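PDB 4ZI5: P91, which hydrolyses phosphotriesters as a promiscuous activity of an alpha/beta hydrolase related to dienelactone hydrolase. Local coordinates for residues 68-73 with 243-248; 158-163 with 192-197; 24-29 with 104-109. One frame throughout, in Å; residues are numbered along the deposited sequence.

Contact 1 (68-73 with 243-248); sequences LGFAAL and NLFSEL
The phenyl rings of F70 and F245 meet edge to face: F245 presents its edge to one face of F70, with the ring planes at 80° and the centroids 5.6 Å apart. On the opposite face of F70 lies the carbonyl oxygen of L68, shifted toward the rim. Seen from the other partner, F70 CE2 sits at the edge of the F245 ring, near its plane, and approaches F245 CD2 to 4.0 Å. The closest approach is between F70 CZ and the methylene CB of F245, 3.7 Å, so the far end of one side chain rests against the root of the other. Both side chains carry CG anti to the carbonyl carbon, and in F245 (chi1 -69°) this swings the ring so that CD2 joins CB at the F70 rim. No hydrogen bond crosses here; the contact is small, apolar and buried.

F70 follows the Schellman motif in which G69, at positive phi, ends helix 56-67, and it also packs on L65 of that helix and on P43. F245 extends across V45, A149 and V151, three residues of the parallel strands. The ring pair therefore joins the lead-in to strand 71-74 with the C-terminal helix 231-248 where it lies on the sheet, a packing of helix against central sheet that belongs to the alpha/beta-hydrolase fold.

Contact 2 (158-163 with 192-197); sequences LPEMAG and MDEFRR
E160 faces E194 and R197 where the loop between strands 149-153 and 171-177 of the alpha/beta-hydrolase fold comes down on helix 185-198. The close-packed part is the overlap of two glutamates. Their side chains run past each other in opposite directions and their carboxylates stack, with planes only 5° apart. CB of E160 already faces the E194 carboxylate, and chi1 of 76° sets CG beside it as well, E160 CG lying 3.5 Å from E194 OE2; beyond CG the chain runs extended to R197. That same oxygen of E194 accepts a nearly straight hydrogen bond from E160 N at 2.9 Å, met on its syn side but tilted out of the carboxylate plane, and so ties the loop backbone to the helix.

Such a pairing brings like charges close, E160 OE2 lying 3.9 Å from E194 OE1, and the cost is probably offset by two arginines. R142 makes a salt bridge to E194 OE1, while R197 grips E160 end-on, one nitrogen to each oxygen, in a nearly coplanar bidentate salt bridge.

The contact thins out at the exposed P159, which adds a light touch, its CA 3.7 Å from E194 OE2. R197, also exposed, nevertheless holds E160 firmly at the solvent side. It reaches back from the next turn of the helix by a bend at chi3, laying one guanidinium face over E194 CA. Its NH2 donates to the syn lone pair of E160 OE2 at 2.9 Å, almost exactly in the guanidinium plane.

Contact 3 (24-29 with 104-109); sequences GATRCI and RRRAQA
R106 reaches from helix 100-115 to T26 and C28 on strand 26-34, the second strand of the N-terminal hairpin that forms the antiparallel end of the sheet in this alpha/beta hydrolase. Its CB does not head for the strand; the later torsions steer the side chain there. CG stands anti to the backbone N (chi1 -170°), and bends at chi2 and chi3 then curl the chain round. CD is the first atom to touch, lying 4.1 Å from C28 SG in a loose van der Waals contact; the buried C28 also packs on Y21 of the first hairpin strand and on D76.

Next comes NE, which makes a salt bridge with OD2 of D23, at the end of strand 15-23. CZ follows under the methyl of T26: CG2 lies 3.8 Å from CZ and stands over the centre of one guanidinium face, where the two side chains cross at about a right angle. T26 turns this methyl to the arginine by placing CG2 anti to its own backbone N, with OG1 beside that N. NH1, 3.9 Å from the same methyl, donates to the backbone oxygen of M77. With NE and NH1 both engaged, the guanidinium is fixed in rotation and presents a flat surface to the threonine. The helix is thereby linked to both hairpin strands and to the loop after strand 71-74.

At the last atom, NH2 comes to 3.2 Å from T26 OG1, but the angle is too poor for a hydrogen bond, and it packs against T26 CB at 3.7 Å.

How the contacts relate
Of the contact segments, 24-29 on strand 26-34 comes first, and contact 3 closes its loop when helix 100-115 returns to it. Contact 1 opens within that loop, at 68-73, and closes only at the C-terminal helix 231-248, so the two cross. Contact 2 starts after contact 3 has closed and is complete well before 243-248, making it a short closure contained in the long one of contact 1. Strands 71-74 and 26-34 are sheet neighbours, so contacts 1 and 3 tie different helices to neighbouring parts of the same sheet. Contacts 2 and 3 touch through M161 CG and R104 NH2, 3.6 Å apart, joining the 158-163 loop to helix 100-115.

Contact 1 (68-73 with 243-248)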
loop_
_atom_site.group_PDB
_atom_site.type_symbol
_atom_site.label_atom_id
_atom_site.label_comp_id
_atom_site.label_asym_id
_atom_site.label_seq_id
_atom_site.Cartn_x
_atom_site.Cartn_y
_atom_site.Cartn_z
ATOM N N LEU A 68 -16.256 -10.185 -7.262
ATOM C CA LEU A 68 -14.888 -10.734 -7.169
ATOM C C LEU A 68 -14.825 -12.189 -6.786
ATOM O O LEU A 68 -13.723 -12.724 -6.627
ATOM C CB LEU A 68 -14.039 -9.906 -6.183
ATOM C CG LEU A 68 -13.822 -8.461 -6.606
ATOM C CD1 LEU A 68 -13.273 -7.651 -5.456
ATOM C CD2 LEU A 68 -12.882 -8.379 -7.815
ATOM N N GLY A 69 -15.985 -12.839 -6.612
ATOM C CA GLY A 69 -16.051 -14.259 -6.295
ATOM C C GLY A 69 -16.244 -14.585 -4.807
ATOM O O GLY A 69 -16.150 -15.738 -4.423
ATOM N N PHE A 70 -16.520 -13.582 -3.971
ATOM C CA PHE A 70 -16.720 -13.803 -2.543
ATOM C C PHE A 70 -18.214 -13.865 -2.192
ATOM O O PHE A 70 -19.077 -13.501 -2.979
ATOM C CB PHE A 70 -16.023 -12.698 -1.749
ATOM C CG PHE A 70 -14.554 -12.591 -2.066
ATOM C CD1 PHE A 70 -13.709 -13.629 -1.759
ATOM C CD2 PHE A 70 -14.058 -11.505 -2.747
ATOM C CE1 PHE A 70 -12.343 -13.572 -2.092
ATOM C CE2 PHE A 70 -12.719 -11.427 -3.067
ATOM C CZ PHE A 70 -11.866 -12.467 -2.756
ATOM N N ALA A 71 -18.493 -14.354 -1.010
ATOM C CA ALA A 71 -19.817 -14.260 -0.418
ATOM C C ALA A 71 -19.717 -13.180 0.648
ATOM O O ALA A 71 -18.866 -13.276 1.529
ATOM C CB ALA A 71 -20.188 -15.588 0.191
ATOM N N ALA A 72 -20.548 -12.148 0.578
ATOM C CA ALA A 72 -20.323 -10.950 1.409
ATOM C C ALA A 72 -21.570 -10.554 2.175
ATOM O O ALA A 72 -22.623 -10.435 1.575
ATOM C CB ALA A 72 -19.875 -9.774 0.546
ATOM N N LEU A 73 -21.437 -10.360 3.481
ATOM C CA LEU A 73 -22.534 -9.878 4.304
ATOM C C LEU A 73 -22.313 -8.445 4.742
ATOM O O LEU A 73 -21.392 -8.157 5.498
ATOM C CB LEU A 73 -22.684 -10.721 5.567
ATOM C CG LEU A 73 -23.846 -10.301 6.477
ATOM C CD1 LEU A 73 -25.194 -10.701 5.874
ATOM C CD2 LEU A 73 -23.695 -10.924 7.843
ATOM N N ASN A 243 -5.947 -7.467 -3.810
ATOM C CA ASN A 243 -4.661 -8.164 -3.841
ATOM C C ASN A 243 -4.386 -9.019 -2.618
ATOM O O ASN A 243 -3.930 -10.187 -2.752
ATOM C CB ASN A 243 -3.500 -7.177 -4.057
ATOM C CG ASN A 243 -3.515 -6.500 -5.435
ATOM O OD1 ASN A 243 -2.997 -5.391 -5.593
ATOM N ND2 ASN A 243 -4.081 -7.167 -6.442
ATOM N N LEU A 244 -4.654 -8.479 -1.431
ATOM C CA LEU A 244 -4.462 -9.229 -0.211
ATOM C C LEU A 244 -5.370 -10.474 -0.159
ATOM O O LEU A 244 -4.922 -11.538 0.220
ATOM C CB LEU A 244 -4.710 -8.356 1.018
ATOM C CG LEU A 244 -4.474 -8.998 2.386
ATOM C CD1 LEU A 244 -2.991 -9.345 2.571
ATOM C CD2 LEU A 244 -4.947 -8.068 3.496
ATOM N N PHE A 245 -6.642 -10.328 -0.535
ATOM C CA PHE A 245 -7.542 -11.456 -0.568
ATOM C C PHE A 245 -7.103 -12.535 -1.585
ATOM O O PHE A 245 -7.175 -13.725 -1.276
ATOM C CB PHE A 245 -8.979 -10.998 -0.885
ATOM C CG PHE A 245 -9.625 -10.198 0.207
ATOM C CD1 PHE A 245 -9.046 -10.040 1.462
ATOM C CD2 PHE A 245 -10.875 -9.619 -0.026
ATOM C CE1 PHE A 245 -9.688 -9.315 2.458
ATOM C CE2 PHE A 245 -11.511 -8.897 0.963
ATOM C CZ PHE A 245 -10.917 -8.736 2.199
ATOM N N SER A 246 -6.641 -12.112 -2.759
ATOM C CA SER A 246 -6.169 -13.060 -3.782
ATOM C C SER A 246 -4.934 -13.809 -3.296
ATOM O O SER A 246 -4.835 -15.025 -3.470
ATOM C CB SER A 246 -5.892 -12.354 -5.107
ATOM O OG SER A 246 -4.726 -11.570 -5.051
ATOM N N GLU A 247 -4.026 -13.091 -2.644
ATOM C CA GLU A 247 -2.831 -13.698 -2.035
ATOM C C GLU A 247 -3.197 -14.739 -0.955
ATOM O O GLU A 247 -2.625 -15.840 -0.906
ATOM C CB GLU A 247 -1.952 -12.594 -1.420
ATOM C CG GLU A 247 -0.713 -13.094 -0.660
ATOM C CD GLU A 247 -0.094 -12.034 0.239
ATOM O OE1 GLU A 247 -0.107 -10.818 -0.074
ATOM O OE2 GLU A 247 0.422 -12.413 1.308
ATOM N N LEU A 248 -4.081 -14.369 -0.048
ATOM C CA LEU A 248 -4.359 -15.213 1.114
ATOM C C LEU A 248 -5.401 -16.324 0.905
ATOM O O LEU A 248 -5.310 -17.369 1.557
ATOM C CB LEU A 248 -4.752 -14.350 2.301
ATOM C CG LEU A 248 -3.694 -13.397 2.802
ATOM C CD1 LEU A 248 -4.326 -12.501 3.842
ATOM C CD2 LEU A 248 -2.463 -14.118 3.359
#

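Contact 2 (158-163 with 192-197)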
loop_
_atom_site.group_PDB
_atom_site.type_symbol
_atom_site.label_atom_id
_atom_site.label_comp_id
_atom_site.label_asym_id
_atom_site.label_seq_id
_atom_site.Cartn_x
_atom_site.Cartn_y
_atom_site.Cartn_z
ATOM N N LEU A 158 -8.952 2.482 17.514
ATOM C CA LEU A 158 -8.659 2.693 18.934
ATOM C C LEU A 158 -7.406 1.928 19.341
ATOM O O LEU A 158 -7.162 0.841 18.829
ATOM C CB LEU A 158 -9.842 2.189 19.800
ATOM C CG LEU A 158 -11.053 3.108 19.971
ATOM C CD1 LEU A 158 -11.855 3.286 18.697
ATOM C CD2 LEU A 158 -11.980 2.587 21.073
ATOM N N PRO A 159 -6.640 2.453 20.312
ATOM C CA PRO A 159 -5.634 1.602 20.940
ATOM C C PRO A 159 -6.292 0.389 21.593
ATOM O O PRO A 159 -7.488 0.438 21.974
ATOM C CB PRO A 159 -5.016 2.491 22.039
ATOM C CG PRO A 159 -5.587 3.855 21.863
ATOM C CD PRO A 159 -6.806 3.746 21.013
ATOM N N GLU A 160 -5.519 -0.674 21.736
ATOM C CA GLU A 160 -6.059 -1.944 22.252
ATOM C C GLU A 160 -6.503 -1.808 23.722
ATOM O O GLU A 160 -6.080 -0.901 24.413
ATOM C CB GLU A 160 -5.014 -3.046 22.130
ATOM C CG GLU A 160 -3.908 -2.959 23.194
ATOM C CD GLU A 160 -2.698 -3.834 22.932
ATOM O OE1 GLU A 160 -1.695 -3.650 23.670
ATOM O OE2 GLU A 160 -2.731 -4.712 22.030
ATOM N N MET A 161 -7.345 -2.737 24.163
ATOM C CA MET A 161 -7.662 -2.929 25.580
ATOM C C MET A 161 -6.616 -3.791 26.267
ATOM O O MET A 161 -6.067 -4.720 25.658
ATOM C CB MET A 161 -9.002 -3.665 25.743
ATOM C CG MET A 161 -10.182 -2.999 25.078
ATOM S SD MET A 161 -11.704 -3.899 25.424
ATOM C CE MET A 161 -12.010 -3.221 27.057
ATOM N N ALA A 162 -6.378 -3.542 27.560
ATOM C CA ALA A 162 -5.578 -4.477 28.367
ATOM C C ALA A 162 -6.144 -5.892 28.195
ATOM O O ALA A 162 -7.354 -6.098 28.310
ATOM C CB ALA A 162 -5.589 -4.079 29.851
ATOM N N GLY A 163 -5.270 -6.857 27.912
ATOM C CA GLY A 163 -5.669 -8.240 27.638
ATOM C C GLY A 163 -5.766 -8.603 26.163
ATOM O O GLY A 163 -5.894 -9.782 25.827
ATOM N N MET A 192 0.312 0.639 15.280
ATOM C CA MET A 192 1.402 0.013 14.534
ATOM C C MET A 192 2.381 -0.671 15.502
ATOM O O MET A 192 2.874 -1.759 15.225
ATOM C CB MET A 192 2.108 1.041 13.622
ATOM C CG MET A 192 1.367 1.284 12.307
ATOM S SD MET A 192 2.258 2.435 11.199
ATOM C CE MET A 192 1.504 3.876 11.876
ATOM N N ASP A 193 2.638 -0.027 16.633
ATOM C CA ASP A 193 3.538 -0.595 17.663
ATOM C C ASP A 193 2.973 -1.873 18.288
ATOM O O ASP A 193 3.731 -2.776 18.609
ATOM C CB ASP A 193 3.827 0.447 18.733
ATOM C CG ASP A 193 4.845 1.477 18.286
ATOM O OD1 ASP A 193 5.561 1.252 17.262
ATOM O OD2 ASP A 193 4.977 2.498 18.982
ATOM N N GLU A 194 1.642 -1.968 18.389
ATOM C CA GLU A 194 0.986 -3.227 18.825
ATOM C C GLU A 194 1.236 -4.305 17.795
ATOM O O GLU A 194 1.616 -5.431 18.136
ATOM C CB GLU A 194 -0.522 -3.049 18.996
ATOM C CG GLU A 194 -0.921 -2.071 20.086
ATOM C CD GLU A 194 -2.384 -1.625 19.986
ATOM O OE1 GLU A 194 -3.156 -2.152 19.140
ATOM O OE2 GLU A 194 -2.782 -0.732 20.751
ATOM N N PHE A 195 1.039 -3.962 16.512
ATOM C CA PHE A 195 1.275 -4.931 15.439
ATOM C C PHE A 195 2.725 -5.423 15.404
ATOM O O PHE A 195 2.980 -6.625 15.217
ATOM C CB PHE A 195 0.948 -4.355 14.060
ATOM C CG PHE A 195 -0.467 -3.916 13.862
ATOM C CD1 PHE A 195 -1.530 -4.416 14.625
ATOM C CD2 PHE A 195 -0.750 -3.025 12.848
ATOM C CE1 PHE A 195 -2.825 -3.989 14.384
ATOM C CE2 PHE A 195 -2.044 -2.615 12.599
ATOM C CZ PHE A 195 -3.078 -3.105 13.361
ATOM N N ARG A 196 3.664 -4.491 15.575
ATOM C CA ARG A 196 5.099 -4.821 15.657
ATOM C C ARG A 196 5.405 -5.772 16.814
ATOM O O ARG A 196 6.048 -6.814 16.626
ATOM C CB ARG A 196 5.923 -3.551 15.851
ATOM C CG ARG A 196 6.051 -2.660 14.630
ATOM C CD ARG A 196 7.087 -1.555 14.856
ATOM N NE ARG A 196 7.231 -0.701 13.694
ATOM C CZ ARG A 196 6.655 0.483 13.566
ATOM N NH1 ARG A 196 5.885 0.957 14.540
ATOM N NH2 ARG A 196 6.830 1.198 12.459
ATOM N N ARG A 197 4.925 -5.406 18.001
ATOM C CA ARG A 197 5.124 -6.205 19.232
ATOM C C ARG A 197 4.689 -7.651 19.040
ATOM O O ARG A 197 5.401 -8.568 19.406
ATOM C CB ARG A 197 4.359 -5.555 20.402
ATOM C CG ARG A 197 4.478 -6.269 21.761
ATOM C CD ARG A 197 3.402 -5.829 22.738
ATOM N NE ARG A 197 2.085 -6.176 22.203
ATOM C CZ ARG A 197 0.953 -5.500 22.393
ATOM N NH1 ARG A 197 0.905 -4.408 23.148
ATOM N NH2 ARG A 197 -0.154 -5.918 21.807
#

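Contact 3 (24-29 with 104-109)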
loop_
_atom_site.group_PDB
_atom_site.type_symbol
_atom_site.label_atom_id
_atom_site.label_comp_id
_atom_site.label_asym_id
_atom_site.label_seq_id
_atom_site.Cartn_x
_atom_site.Cartn_y
_atom_site.Cartn_z
ATOM N N GLY A 24 -28.059 -11.107 21.487
ATOM C CA GLY A 24 -28.908 -11.001 22.695
ATOM C C GLY A 24 -30.323 -10.582 22.315
ATOM O O GLY A 24 -30.952 -11.216 21.473
ATOM N N ALA A 25 -30.802 -9.474 22.883
ATOM C CA ALA A 25 -32.144 -8.966 22.589
ATOM C C ALA A 25 -32.231 -8.135 21.306
ATOM O O ALA A 25 -33.312 -7.731 20.919
ATOM C CB ALA A 25 -32.666 -8.143 23.770
ATOM N N THR A 26 -31.104 -7.833 20.666
ATOM C CA THR A 26 -31.121 -6.966 19.485
ATOM C C THR A 26 -31.256 -7.810 18.235
ATOM O O THR A 26 -30.478 -8.741 18.039
ATOM C CB THR A 26 -29.852 -6.108 19.432
ATOM O OG1 THR A 26 -29.836 -5.273 20.589
ATOM C CG2 THR A 26 -29.816 -5.236 18.175
ATOM N N ARG A 27 -32.260 -7.511 17.408
ATOM C CA ARG A 27 -32.459 -8.214 16.140
ATOM C C ARG A 27 -31.811 -7.408 15.033
ATOM O O ARG A 27 -32.071 -6.199 14.901
ATOM C CB ARG A 27 -33.929 -8.394 15.829
ATOM C CG ARG A 27 -34.639 -9.271 16.850
ATOM C CD ARG A 27 -35.957 -9.800 16.296
ATOM N NE ARG A 27 -36.512 -10.796 17.184
ATOM C CZ ARG A 27 -36.074 -12.049 17.324
ATOM N NH1 ARG A 27 -35.071 -12.526 16.612
ATOM N NH2 ARG A 27 -36.674 -12.850 18.193
ATOM N N CYS A 28 -30.969 -8.074 14.254
ATOM C CA CYS A 28 -30.236 -7.453 13.171
ATOM C C CYS A 28 -30.710 -7.978 11.822
ATOM O O CYS A 28 -31.136 -9.124 11.687
ATOM C CB CYS A 28 -28.741 -7.699 13.352
ATOM S SG CYS A 28 -28.076 -7.083 14.921
ATOM N N ILE A 29 -30.657 -7.111 10.821
ATOM C CA ILE A 29 -31.029 -7.474 9.469
ATOM C C ILE A 29 -29.908 -7.067 8.525
ATOM O O ILE A 29 -29.816 -5.920 8.095
ATOM C CB ILE A 29 -32.338 -6.826 9.019
ATOM C CG1 ILE A 29 -33.414 -6.874 10.142
ATOM C CG2 ILE A 29 -32.820 -7.550 7.774
ATOM C CD1 ILE A 29 -34.498 -5.820 9.980
ATOM N N ARG A 104 -17.827 -5.652 20.461
ATOM C CA ARG A 104 -17.260 -6.895 19.951
ATOM C C ARG A 104 -18.275 -8.011 19.766
ATOM O O ARG A 104 -18.234 -8.706 18.761
ATOM C CB ARG A 104 -16.090 -7.342 20.821
ATOM C CG ARG A 104 -14.894 -6.416 20.663
ATOM C CD ARG A 104 -13.849 -6.536 21.786
ATOM N NE ARG A 104 -12.755 -5.558 21.646
ATOM C CZ ARG A 104 -11.508 -5.693 22.130
ATOM N NH1 ARG A 104 -11.141 -6.787 22.812
ATOM N NH2 ARG A 104 -10.601 -4.728 21.930
ATOM N N ARG A 105 -19.222 -8.141 20.690
ATOM C CA ARG A 105 -20.270 -9.148 20.551
ATOM C C ARG A 105 -21.155 -8.852 19.362
ATOM O O ARG A 105 -21.549 -9.762 18.651
ATOM C CB ARG A 105 -21.167 -9.238 21.798
ATOM C CG ARG A 105 -20.527 -9.854 23.015
ATOM C CD ARG A 105 -21.602 -10.186 24.059
ATOM N NE ARG A 105 -22.252 -8.994 24.617
ATOM C CZ ARG A 105 -21.749 -8.231 25.593
ATOM N NH1 ARG A 105 -20.552 -8.473 26.111
ATOM N NH2 ARG A 105 -22.438 -7.183 26.026
ATOM N N ARG A 106 -21.459 -7.581 19.149
ATOM C CA ARG A 106 -22.274 -7.161 18.031
ATOM C C ARG A 106 -21.592 -7.454 16.695
ATOM O O ARG A 106 -22.243 -7.911 15.736
ATOM C CB ARG A 106 -22.651 -5.677 18.173
ATOM C CG ARG A 106 -23.703 -5.165 17.196
ATOM C CD ARG A 106 -25.045 -5.834 17.330
ATOM N NE ARG A 106 -25.592 -5.669 18.674
ATOM C CZ ARG A 106 -26.215 -4.577 19.141
ATOM N NH1 ARG A 106 -26.372 -3.491 18.403
ATOM N NH2 ARG A 106 -26.672 -4.578 20.395
ATOM N N ALA A 107 -20.284 -7.219 16.632
ATOM C CA ALA A 107 -19.469 -7.601 15.467
ATOM C C ALA A 107 -19.390 -9.126 15.245
ATOM O O ALA A 107 -19.568 -9.615 14.122
ATOM C CB ALA A 107 -18.073 -7.017 15.588
ATOM N N GLN A 108 -19.123 -9.877 16.312
ATOM C CA GLN A 108 -19.116 -11.337 16.235
ATOM C C GLN A 108 -20.447 -11.922 15.713
ATOM O O GLN A 108 -20.445 -12.909 14.953
ATOM C CB GLN A 108 -18.762 -11.941 17.583
ATOM C CG GLN A 108 -18.638 -13.463 17.576
ATOM C CD GLN A 108 -17.489 -13.967 16.747
ATOM O OE1 GLN A 108 -16.353 -13.502 16.897
ATOM N NE2 GLN A 108 -17.756 -14.934 15.870
ATOM N N ALA A 109 -21.570 -11.302 16.091
ATOM C CA ALA A 109 -22.884 -11.758 15.618
ATOM C C ALA A 109 -22.967 -11.664 14.091
ATOM O O ALA A 109 -23.474 -12.590 13.454
ATOM C CB ALA A 109 -24.028 -10.991 16.275
#